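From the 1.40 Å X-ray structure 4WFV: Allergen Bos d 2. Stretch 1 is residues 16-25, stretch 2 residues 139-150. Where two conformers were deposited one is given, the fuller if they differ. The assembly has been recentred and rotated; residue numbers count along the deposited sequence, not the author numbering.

Stretch 1 (16-25) WRIIYAAADN
Stretch 2 139-150: GVPNENIENLIK

Sheet pairing here is brief and is prolonged at one end by a side chain: Asn 144 (chi1 -74°, chi2 -9°) points toward the strand of residues 17-23 and its ND2 donates to Ala 23 O at 2.9 Å, as a backbone amide would. The two segments run antiparallel. Ala 21 and Glu 146 form the hydrogen-bonded pair (CA-CA 5.4 Å), with Ala 21 N to Glu 146 O at 3.0 Å and Glu 146 N to Ala 21 O at 2.8 Å; Tyr 20 and Asn 147 form the non-hydrogen-bonded pair, CA-CA 4.6 Å. Beyond it the partner turns into a 3-10 segment at Ile 149, so Ile 19 O receives two amides, Leu 148 N at 2.8 Å and, weakly, Ile 149 N at 3.4 Å. Extended phi/psi values, -133/157 at Tyr 20 and -138/157 at Ala 21, follow -98/-48 at Ile 19.

On the face carrying Tyr 20 (chi1 -64°, chi2 -73°) and Asn 147 (chi1 t), one water bridges Tyr 20 OH and Asn 147 ND2, 3.0 Å from each, and Tyr 20 CD1 meets Ile 145 CG2 at 3.5 Å. Leu 148 (chi1 -92°, between wells) packs CD2 on Ile 18 CD1 at 3.6 Å and CD1 on Ala 21 CB at 3.9 Å. Ala 22 CB lies 3.6 Å from Val 140 CG1.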

# COMPACT_ATOMS: atom_id res chain seq x y z
N TRP A 16 -6.69 -2.84 8.15
CA TRP A 16 -5.60 -1.88 8.13
C TRP A 16 -6.07 -0.49 7.76
O TRP A 16 -7.05 -0.32 7.04
CB TRP A 16 -4.58 -2.31 7.10
CG TRP A 16 -3.88 -3.61 7.41
CD1 TRP A 16 -4.18 -4.84 6.90
CD2 TRP A 16 -2.76 -3.78 8.27
NE1 TRP A 16 -3.32 -5.78 7.41
CE2 TRP A 16 -2.43 -5.16 8.25
CE3 TRP A 16 -2.01 -2.92 9.07
CZ2 TRP A 16 -1.37 -5.68 9.00
CZ3 TRP A 16 -0.95 -3.44 9.81
CH2 TRP A 16 -0.65 -4.81 9.77
N ARG A 17 -5.37 0.52 8.28
CA ARG A 17 -5.51 1.89 7.80
C ARG A 17 -4.21 2.26 7.10
O ARG A 17 -3.14 1.83 7.52
CB ARG A 17 -5.72 2.87 8.97
CG ARG A 17 -7.01 2.66 9.75
CD ARG A 17 -7.20 3.71 10.83
NE ARG A 17 -8.32 3.36 11.70
CZ ARG A 17 -8.20 2.64 12.81
NH1 ARG A 17 -7.02 2.20 13.20
NH2 ARG A 17 -9.28 2.36 13.54
N ILE A 18 -4.29 3.07 6.06
CA ILE A 18 -3.07 3.58 5.46
C ILE A 18 -2.67 4.87 6.14
O ILE A 18 -3.48 5.78 6.29
CB ILE A 18 -3.19 3.75 3.93
CG1 ILE A 18 -1.83 4.13 3.32
CG2 ILE A 18 -4.27 4.76 3.56
CD1 ILE A 18 -1.76 3.80 1.83
N ILE A 19 -1.42 4.92 6.58
CA ILE A 19 -0.90 6.12 7.22
C ILE A 19 -0.11 6.96 6.22
O ILE A 19 -0.34 8.18 6.10
CB ILE A 19 -0.01 5.79 8.44
CG1 ILE A 19 -0.70 4.76 9.34
CG2 ILE A 19 0.35 7.06 9.20
CD1 ILE A 19 -2.09 5.18 9.83
N TYR A 20 0.80 6.31 5.49
CA TYR A 20 1.66 7.01 4.55
C TYR A 20 1.70 6.33 3.20
O TYR A 20 1.49 5.12 3.07
CB TYR A 20 3.11 7.05 5.07
CG TYR A 20 3.31 7.81 6.35
CD1 TYR A 20 3.25 9.19 6.38
CD2 TYR A 20 3.59 7.14 7.54
CE1 TYR A 20 3.44 9.90 7.57
CE2 TYR A 20 3.76 7.83 8.73
CZ TYR A 20 3.70 9.20 8.74
OH TYR A 20 3.87 9.90 9.91
N ALA A 21 2.04 7.12 2.19
CA ALA A 21 2.46 6.58 0.90
C ALA A 21 3.64 7.41 0.44
O ALA A 21 3.80 8.55 0.86
CB ALA A 21 1.33 6.62 -0.12
N ALA A 22 4.46 6.83 -0.44
CA ALA A 22 5.60 7.55 -1.00
C ALA A 22 5.83 7.01 -2.39
O ALA A 22 5.61 5.83 -2.63
CB ALA A 22 6.86 7.34 -0.12
N ALA A 23 6.26 7.87 -3.31
CA ALA A 23 6.45 7.44 -4.69
C ALA A 23 7.49 8.30 -5.36
O ALA A 23 7.69 9.45 -4.98
CB ALA A 23 5.13 7.53 -5.48
N ASP A 24 8.15 7.75 -6.38
CA ASP A 24 9.09 8.57 -7.14
C ASP A 24 8.34 9.54 -8.04
O ASP A 24 8.79 10.67 -8.25
CB ASP A 24 10.16 7.74 -7.86
CG ASP A 24 9.60 6.65 -8.78
OD1 ASP A 24 8.37 6.52 -8.95
OD2 ASP A 24 10.43 5.95 -9.38
N ASN A 25 7.18 9.13 -8.55
CA ASN A 25 6.29 10.03 -9.28
C ASN A 25 5.18 10.52 -8.36
O ASN A 25 4.16 9.85 -8.19
CB ASN A 25 5.68 9.32 -10.49
CG ASN A 25 6.72 8.96 -11.53
OD1 ASN A 25 7.65 9.74 -11.77
ND2 ASN A 25 6.59 7.80 -12.13
N GLY A 139 14.72 2.84 -3.68
CA GLY A 139 14.74 4.00 -4.55
C GLY A 139 13.47 4.82 -4.52
O GLY A 139 13.15 5.53 -5.48
N VAL A 140 12.74 4.74 -3.41
CA VAL A 140 11.55 5.56 -3.23
C VAL A 140 11.90 6.75 -2.34
O VAL A 140 12.35 6.58 -1.21
CB VAL A 140 10.41 4.74 -2.62
CG1 VAL A 140 9.20 5.63 -2.31
CG2 VAL A 140 10.03 3.61 -3.57
N PRO A 141 11.76 7.98 -2.88
CA PRO A 141 12.25 9.15 -2.15
C PRO A 141 11.39 9.55 -0.95
O PRO A 141 10.18 9.75 -1.08
CB PRO A 141 12.24 10.26 -3.21
CG PRO A 141 11.21 9.82 -4.19
CD PRO A 141 11.24 8.32 -4.21
N ASN A 142 12.02 9.68 0.20
CA ASN A 142 11.29 10.07 1.40
C ASN A 142 10.75 11.49 1.33
O ASN A 142 9.81 11.84 2.04
CB ASN A 142 12.13 9.81 2.64
CG ASN A 142 12.22 8.34 2.95
OD1 ASN A 142 11.20 7.66 3.05
ND2 ASN A 142 13.43 7.82 3.07
N GLU A 143 11.34 12.30 0.46
CA GLU A 143 10.87 13.66 0.23
C GLU A 143 9.45 13.67 -0.32
O GLU A 143 8.74 14.66 -0.22
CB GLU A 143 11.82 14.37 -0.74
CG GLU A 143 13.22 14.63 -0.18
CD GLU A 143 14.18 13.45 -0.34
OE1 GLU A 143 13.77 12.36 -0.80
OE2 GLU A 143 15.37 13.63 -0.01
N ASN A 144 9.04 12.55 -0.91
CA ASN A 144 7.71 12.45 -1.50
C ASN A 144 6.69 11.71 -0.63
O ASN A 144 5.63 11.32 -1.11
CB ASN A 144 7.77 11.81 -2.89
CG ASN A 144 8.34 12.75 -3.94
OD1 ASN A 144 8.54 13.94 -3.68
ND2 ASN A 144 8.59 12.23 -5.14
N ILE A 145 6.99 11.55 0.65
CA ILE A 145 6.02 10.93 1.54
C ILE A 145 4.79 11.82 1.68
O ILE A 145 4.91 13.05 1.82
CB ILE A 145 6.60 10.65 2.94
CG1 ILE A 145 7.61 9.50 2.89
CG2 ILE A 145 5.48 10.31 3.92
CD1 ILE A 145 8.38 9.30 4.20
N GLU A 146 3.61 11.20 1.62
CA GLU A 146 2.32 11.85 1.85
C GLU A 146 1.70 11.19 3.08
O GLU A 146 1.75 9.97 3.21
CB GLU A 146 1.38 11.62 0.64
CG GLU A 146 1.80 12.31 -0.66
CD GLU A 146 1.32 13.75 -0.74
OE1 GLU A 146 0.14 14.01 -0.44
OE2 GLU A 146 2.13 14.63 -1.11
N ASN A 147 1.15 11.98 3.99
CA ASN A 147 0.36 11.41 5.07
C ASN A 147 -1.08 11.27 4.60
O ASN A 147 -1.78 12.27 4.42
CB ASN A 147 0.44 12.25 6.35
CG ASN A 147 -0.34 11.62 7.50
OD1 ASN A 147 -1.49 11.22 7.34
ND2 ASN A 147 0.30 11.51 8.67
N LEU A 148 -1.48 10.05 4.34
CA LEU A 148 -2.81 9.78 3.81
C LEU A 148 -3.90 9.76 4.87
O LEU A 148 -5.03 10.15 4.58
CB LEU A 148 -2.82 8.44 3.06
CG LEU A 148 -2.54 8.54 1.55
CD1 LEU A 148 -1.20 9.23 1.28
CD2 LEU A 148 -2.56 7.15 0.92
N ILE A 149 -3.60 9.30 6.07
CA ILE A 149 -4.68 9.23 7.05
C ILE A 149 -5.24 10.62 7.37
O ILE A 149 -6.44 10.76 7.63
CB ILE A 149 -4.29 8.42 8.30
CG1 ILE A 149 -5.53 8.27 9.20
CG2 ILE A 149 -3.15 9.08 9.07
CD1 ILE A 149 -5.40 7.20 10.24
N LYS A 150 -4.41 11.65 7.28
CA LYS A 150 -4.87 13.01 7.58
C LYS A 150 -5.84 13.56 6.53
O LYS A 150 -6.47 14.60 6.75
CB LYS A 150 -3.70 13.96 7.78
CG LYS A 150 -2.93 13.71 9.07
CD LYS A 150 -1.68 14.56 9.18
CE LYS A 150 -0.90 14.22 10.45
NZ LYS A 150 -1.65 14.65 11.66
O HOH W 1 2.97 12.69 9.53